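Local coordinates for acyl-CoA dehydrogenase domain protein Tcur3483 (Thermomonospora curvata, PDB 6WY9) that binds FAD and probably, as in other acyl-CoA dehydrogenases, oxidises a CH-CH group of its substrate, at residues 297-311 with 335-347. Numbering follows the deposited sequence.
With GOL (glycerol), chain I.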
loop_
_atom_site.group_PDB
_atom_site.type_symbol
_atom_site.label_atom_id
_atom_site.label_comp_id
_atom_site.label_asym_id
_atom_site.label_seq_id
_atom_site.Cartn_x
_atom_site.Cartn_y
_atom_site.Cartn_z
ATOM N N ASP A 297 14.674 0.917 -0.460
ATOM C CA ASP A 297 13.811 1.424 -1.529
ATOM C C ASP A 297 14.288 0.972 -2.914
ATOM O O ASP A 297 13.469 0.743 -3.821
ATOM C CB ASP A 297 13.755 2.965 -1.491
ATOM C CG ASP A 297 12.844 3.515 -0.377
ATOM O OD1 ASP A 297 12.218 2.709 0.338
ATOM O OD2 ASP A 297 12.743 4.765 -0.210
ATOM N N LEU A 298 15.606 0.927 -3.128
ATOM C CA LEU A 298 16.131 0.390 -4.373
ATOM C C LEU A 298 15.820 -1.100 -4.507
ATOM O O LEU A 298 15.499 -1.552 -5.611
ATOM C CB LEU A 298 17.645 0.618 -4.468
ATOM C CG LEU A 298 18.030 2.081 -4.644
ATOM C CD1 LEU A 298 19.571 2.166 -4.418
ATOM C CD2 LEU A 298 17.601 2.557 -6.045
ATOM N N ALA A 299 15.826 -1.844 -3.393
ATOM C CA ALA A 299 15.481 -3.279 -3.430
ATOM C C ALA A 299 14.020 -3.477 -3.808
ATOM O O ALA A 299 13.703 -4.324 -4.658
ATOM C CB ALA A 299 15.763 -3.951 -2.070
ATOM N N ARG A 300 13.117 -2.702 -3.183
ATOM C CA ARG A 300 11.690 -2.853 -3.444
ATOM C C ARG A 300 11.354 -2.456 -4.873
ATOM O O ARG A 300 10.618 -3.171 -5.560
ATOM C CB ARG A 300 10.841 -2.020 -2.460
ATOM C CG ARG A 300 9.371 -2.423 -2.391
ATOM C CD ARG A 300 8.526 -1.489 -1.423
ATOM N NE ARG A 300 8.694 -0.096 -1.849
ATOM C CZ ARG A 300 8.054 0.446 -2.882
ATOM N NH1 ARG A 300 7.163 -0.281 -3.578
ATOM N NH2 ARG A 300 8.299 1.706 -3.245
ATOM N N THR A 301 11.948 -1.363 -5.369
ATOM C CA THR A 301 11.664 -0.996 -6.757
ATOM C C THR A 301 12.330 -1.962 -7.727
ATOM O O THR A 301 11.764 -2.224 -8.794
ATOM C CB THR A 301 12.053 0.460 -7.061
ATOM O OG1 THR A 301 13.391 0.683 -6.625
ATOM C CG2 THR A 301 11.114 1.431 -6.334
ATOM N N TYR A 302 13.538 -2.490 -7.410
ATOM C CA TYR A 302 14.112 -3.549 -8.230
ATOM C C TYR A 302 13.119 -4.726 -8.389
ATOM O O TYR A 302 12.930 -5.290 -9.492
ATOM C CB TYR A 302 15.427 -4.038 -7.590
ATOM C CG TYR A 302 16.151 -5.151 -8.316
ATOM C CD1 TYR A 302 17.072 -4.867 -9.320
ATOM C CD2 TYR A 302 15.947 -6.508 -7.992
ATOM C CE1 TYR A 302 17.801 -5.904 -9.965
ATOM C CE2 TYR A 302 16.654 -7.523 -8.642
ATOM C CZ TYR A 302 17.572 -7.228 -9.640
ATOM O OH TYR A 302 18.282 -8.264 -10.278
ATOM N N ALA A 303 12.549 -5.171 -7.273
ATOM C CA ALA A 303 11.691 -6.359 -7.327
ATOM C C ALA A 303 10.433 -6.084 -8.149
ATOM O O ALA A 303 9.974 -6.965 -8.889
ATOM C CB ALA A 303 11.292 -6.798 -5.920
ATOM N N LYS A 304 9.883 -4.875 -8.029
ATOM C CA LYS A 304 8.659 -4.526 -8.759
ATOM C C LYS A 304 8.940 -4.298 -10.241
ATOM O O LYS A 304 8.102 -4.644 -11.089
ATOM C CB LYS A 304 7.994 -3.300 -8.134
ATOM C CG LYS A 304 7.297 -3.615 -6.755
ATOM C CD LYS A 304 6.420 -2.457 -6.332
ATOM C CE LYS A 304 5.191 -2.352 -7.239
ATOM N NZ LYS A 304 4.314 -1.303 -6.645
ATOM N N LEU A 305 10.112 -3.714 -10.557
ATOM C CA LEU A 305 10.583 -3.593 -11.935
ATOM C C LEU A 305 10.885 -4.938 -12.547
ATOM O O LEU A 305 10.713 -5.098 -13.760
ATOM C CB LEU A 305 11.845 -2.709 -12.043
ATOM C CG LEU A 305 11.536 -1.199 -11.867
ATOM C CD1 LEU A 305 12.879 -0.429 -11.625
ATOM C CD2 LEU A 305 10.759 -0.593 -13.077
ATOM N N GLU A 306 11.416 -5.893 -11.763
ATOM C CA GLU A 306 11.640 -7.214 -12.329
ATOM C C GLU A 306 10.317 -7.855 -12.752
ATOM O O GLU A 306 10.212 -8.377 -13.861
ATOM C CB GLU A 306 12.374 -8.140 -11.364
ATOM C CG GLU A 306 12.458 -9.517 -11.973
ATOM C CD GLU A 306 13.156 -10.542 -11.098
ATOM O OE1 GLU A 306 14.215 -10.210 -10.526
ATOM O OE2 GLU A 306 12.635 -11.681 -10.995
ATOM N N ALA A 307 9.302 -7.824 -11.890
ATOM C CA ALA A 307 8.009 -8.401 -12.270
ATOM C C ALA A 307 7.443 -7.700 -13.509
ATOM O O ALA A 307 6.972 -8.359 -14.441
ATOM C CB ALA A 307 7.008 -8.306 -11.104
ATOM N N MET A 308 7.521 -6.360 -13.539
ATOM C CA MET A 308 7.010 -5.591 -14.681
ATOM C C MET A 308 7.668 -5.999 -15.977
ATOM O O MET A 308 7.005 -6.241 -16.990
ATOM C CB MET A 308 7.232 -4.080 -14.442
ATOM C CG MET A 308 6.865 -3.213 -15.705
ATOM S SD MET A 308 7.709 -1.612 -15.617
ATOM C CE MET A 308 9.372 -2.067 -16.141
ATOM N N ARG A 309 8.989 -6.083 -15.980
ATOM C CA ARG A 309 9.641 -6.327 -17.250
ATOM C C ARG A 309 9.362 -7.739 -17.729
ATOM O O ARG A 309 9.240 -7.984 -18.942
ATOM C CB ARG A 309 11.139 -6.067 -17.107
ATOM C CG ARG A 309 11.916 -7.196 -16.447
ATOM C CD ARG A 309 13.399 -6.814 -16.155
ATOM N NE ARG A 309 14.137 -6.514 -17.376
ATOM C CZ ARG A 309 15.326 -5.907 -17.424
ATOM N NH1 ARG A 309 15.910 -5.681 -18.591
ATOM N NH2 ARG A 309 15.936 -5.527 -16.316
ATOM N N LEU A 310 9.231 -8.685 -16.789
ATOM C CA LEU A 310 8.933 -10.058 -17.182
ATOM C C LEU A 310 7.491 -10.190 -17.663
ATOM O O LEU A 310 7.222 -10.869 -18.666
ATOM C CB LEU A 310 9.214 -10.999 -16.014
ATOM C CG LEU A 310 10.689 -11.226 -15.687
ATOM C CD1 LEU A 310 10.810 -11.950 -14.358
ATOM C CD2 LEU A 310 11.350 -12.013 -16.758
ATOM N N LEU A 311 6.563 -9.528 -16.986
ATOM C CA LEU A 311 5.181 -9.538 -17.464
ATOM C C LEU A 311 5.077 -8.866 -18.837
ATOM O O LEU A 311 4.430 -9.396 -19.739
ATOM C CB LEU A 311 4.295 -8.856 -16.435
ATOM C CG LEU A 311 4.089 -9.608 -15.123
ATOM C CD1 LEU A 311 3.303 -8.693 -14.194
ATOM C CD2 LEU A 311 3.316 -10.925 -15.397
ATOM N N TYR A 335 -0.691 -2.997 -13.736
ATOM C CA TYR A 335 0.475 -3.188 -12.872
ATOM C C TYR A 335 1.656 -2.329 -13.347
ATOM O O TYR A 335 2.291 -1.620 -12.542
ATOM C CB TYR A 335 0.892 -4.675 -12.835
ATOM C CG TYR A 335 2.186 -4.820 -12.046
ATOM C CD1 TYR A 335 2.186 -4.616 -10.664
ATOM C CD2 TYR A 335 3.412 -5.069 -12.695
ATOM C CE1 TYR A 335 3.377 -4.703 -9.927
ATOM C CE2 TYR A 335 4.599 -5.154 -11.970
ATOM C CZ TYR A 335 4.584 -4.954 -10.593
ATOM O OH TYR A 335 5.774 -5.020 -9.865
ATOM N N GLY A 336 1.941 -2.351 -14.659
ATOM C CA GLY A 336 3.127 -1.640 -15.147
ATOM C C GLY A 336 3.031 -0.135 -14.957
ATOM O O GLY A 336 3.943 0.497 -14.406
ATOM N N THR A 337 1.892 0.464 -15.353
ATOM C CA THR A 337 1.741 1.920 -15.189
ATOM C C THR A 337 1.726 2.347 -13.704
ATOM O O THR A 337 2.281 3.407 -13.350
ATOM C CB THR A 337 0.481 2.429 -15.931
ATOM O OG1 THR A 337 -0.697 1.783 -15.414
ATOM C CG2 THR A 337 0.600 2.133 -17.431
ATOM N N GLU A 338 1.147 1.546 -12.800
ATOM C CA GLU A 338 1.250 1.930 -11.391
ATOM C C GLU A 338 2.672 1.751 -10.868
ATOM O O GLU A 338 3.136 2.535 -10.018
ATOM C CB GLU A 338 0.216 1.147 -10.542
ATOM C CG GLU A 338 -1.225 1.621 -10.981
ATOM C CD GLU A 338 -2.333 0.751 -10.450
ATOM O OE1 GLU A 338 -2.047 -0.229 -9.718
ATOM O OE2 GLU A 338 -3.485 1.002 -10.834
ATOM N N THR A 339 3.382 0.739 -11.369
ATOM C CA THR A 339 4.783 0.579 -11.000
ATOM C C THR A 339 5.638 1.748 -11.501
ATOM O O THR A 339 6.531 2.200 -10.785
ATOM C CB THR A 339 5.307 -0.759 -11.524
ATOM O OG1 THR A 339 4.592 -1.820 -10.878
ATOM C CG2 THR A 339 6.813 -0.937 -11.229
ATOM N N HIS A 340 5.381 2.273 -12.711
ATOM C CA HIS A 340 6.160 3.447 -13.136
ATOM C C HIS A 340 6.027 4.597 -12.142
ATOM O O HIS A 340 7.020 5.277 -11.829
ATOM C CB HIS A 340 5.746 3.948 -14.521
ATOM C CG HIS A 340 5.820 2.903 -15.587
ATOM N ND1 HIS A 340 5.267 3.076 -16.837
ATOM C CD2 HIS A 340 6.366 1.661 -15.583
ATOM C CE1 HIS A 340 5.460 1.981 -17.559
ATOM N NE2 HIS A 340 6.115 1.102 -16.815
ATOM N N ILE A 341 4.803 4.843 -11.644
ATOM C CA ILE A 341 4.587 5.909 -10.663
ATOM C C ILE A 341 5.280 5.587 -9.332
ATOM O O ILE A 341 5.865 6.471 -8.692
ATOM C CB ILE A 341 3.080 6.154 -10.447
ATOM C CG1 ILE A 341 2.437 6.827 -11.657
ATOM C CG2 ILE A 341 2.843 7.106 -9.240
ATOM C CD1 ILE A 341 0.890 6.747 -11.547
ATOM N N ASP A 342 5.141 4.352 -8.847
ATOM C CA ASP A 342 5.846 3.955 -7.615
ATOM C C ASP A 342 7.359 4.207 -7.739
ATOM O O ASP A 342 7.989 4.806 -6.858
ATOM C CB ASP A 342 5.541 2.469 -7.360
ATOM C CG ASP A 342 6.136 1.937 -6.062
ATOM O OD1 ASP A 342 6.729 2.686 -5.242
ATOM O OD2 ASP A 342 6.015 0.705 -5.894
ATOM N N VAL A 343 7.951 3.791 -8.857
ATOM C CA VAL A 343 9.383 4.000 -9.052
ATOM C C VAL A 343 9.720 5.504 -9.150
ATOM O O VAL A 343 10.730 5.983 -8.591
ATOM C CB VAL A 343 9.823 3.209 -10.300
ATOM C CG1 VAL A 343 11.303 3.514 -10.662
ATOM C CG2 VAL A 343 9.628 1.697 -10.056
ATOM N N GLN A 344 8.897 6.268 -9.872
ATOM C CA GLN A 344 9.115 7.708 -9.934
ATOM C C GLN A 344 9.100 8.330 -8.546
ATOM O O GLN A 344 9.959 9.154 -8.233
ATOM C CB GLN A 344 8.069 8.373 -10.850
ATOM C CG GLN A 344 8.343 8.054 -12.347
ATOM C CD GLN A 344 7.118 8.158 -13.266
ATOM O OE1 GLN A 344 6.026 8.550 -12.833
ATOM N NE2 GLN A 344 7.293 7.767 -14.548
ATOM N N ARG A 345 8.098 7.989 -7.714
ATOM C CA ARG A 345 8.030 8.559 -6.365
ATOM C C ARG A 345 9.269 8.195 -5.583
ATOM O O ARG A 345 9.866 9.029 -4.900
ATOM C CB ARG A 345 6.814 8.026 -5.587
ATOM C CG ARG A 345 5.445 8.577 -6.017
ATOM C CD ARG A 345 4.317 7.813 -5.272
ATOM N NE ARG A 345 4.407 7.950 -3.804
ATOM C CZ ARG A 345 3.335 7.915 -3.024
ATOM N NH1 ARG A 345 2.134 7.778 -3.568
ATOM N NH2 ARG A 345 3.441 8.009 -1.717
ATOM N N THR A 346 9.660 6.924 -5.680
ATOM C CA THR A 346 10.699 6.380 -4.822
ATOM C C THR A 346 12.070 6.937 -5.197
ATOM O O THR A 346 12.828 7.345 -4.321
ATOM C CB THR A 346 10.684 4.847 -4.906
ATOM O OG1 THR A 346 9.397 4.354 -4.520
ATOM C CG2 THR A 346 11.755 4.262 -3.974
ATOM N N LEU A 347 12.391 6.978 -6.502
ATOM C CA LEU A 347 13.664 7.530 -6.959
ATOM C C LEU A 347 13.764 9.020 -6.665
ATOM O O LEU A 347 14.862 9.508 -6.361
ATOM C CB LEU A 347 13.899 7.301 -8.474
ATOM C CG LEU A 347 14.049 5.829 -8.934
ATOM C CD1 LEU A 347 14.238 5.738 -10.484
ATOM C CD2 LEU A 347 15.209 5.035 -8.176
HETATM C C1 GOL I . 9.411 4.447 -1.134
HETATM O O1 GOL I . 9.356 3.041 -0.839
HETATM C C2 GOL I . 7.994 5.085 -1.056
HETATM O O2 GOL I . 7.780 5.768 0.125
HETATM C C3 GOL I . 7.948 6.076 -2.252
HETATM O O3 GOL I . 6.863 6.987 -2.071
HETATM O O HOH W 1 12.336 6.982 -1.496
HETATM O O HOH W 2 2.678 -1.180 -8.829
#
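One carboxylate, that of Asp-342, takes three charged N-H donors from the neighbouring helix of an antiparallel pair. The two helices, 292-321 and 326-350, belong to the all-helical C-terminal domain of the acyl-CoA dehydrogenase fold, and the segment axes come within 9.8 Å, their directions 150° apart. Arg-300 meets Asp-342 end-on and nearly coplanar: NH2 lies 2.7 Å from OD1 and NH1 2.8 Å from OD2, each on a syn lone pair, with both N-H...O bonds almost straight. The anti side of OD2 is taken by NZ of Lys-304, 17° out of the carboxylate plane, and such a gathering of positive charge would favour the ionised acid. Lys-304 arrives there through a bend at chi3 (70°), crossing Asp-342 at about a right angle, while a water links its NZ to OG1 of Thr-339. A glycerol, probably from the crystallisation liquor, extends this polar side by accepting from NH2 of Arg-300 through O1.

Beneath the charges, the helices interlock through apolar branches. CG2 of Val-343 meets the isobutyl end of Leu-305 tip to tip, and the methyl of Thr-301 fits against CB and CG2 of Thr-346; Trp-276 of helix 263-286 also packs on Leu-305. At the far end the ring of Tyr-335 is a knob in a hole formed by Lys-304, Ala-307, Met-308 and Leu-311, its CE2 3.8 Å from CB of Met-308. The phenol OH donates to O of Lys-304 (2.7 Å), giving that carbonyl a second donor beside its helical partner, N of Met-308. Although CB of His-340 points away from the other helix, its imidazole comes back to meet the thioether of Met-308 at the ring edge, with SD 3.4 Å from NE2.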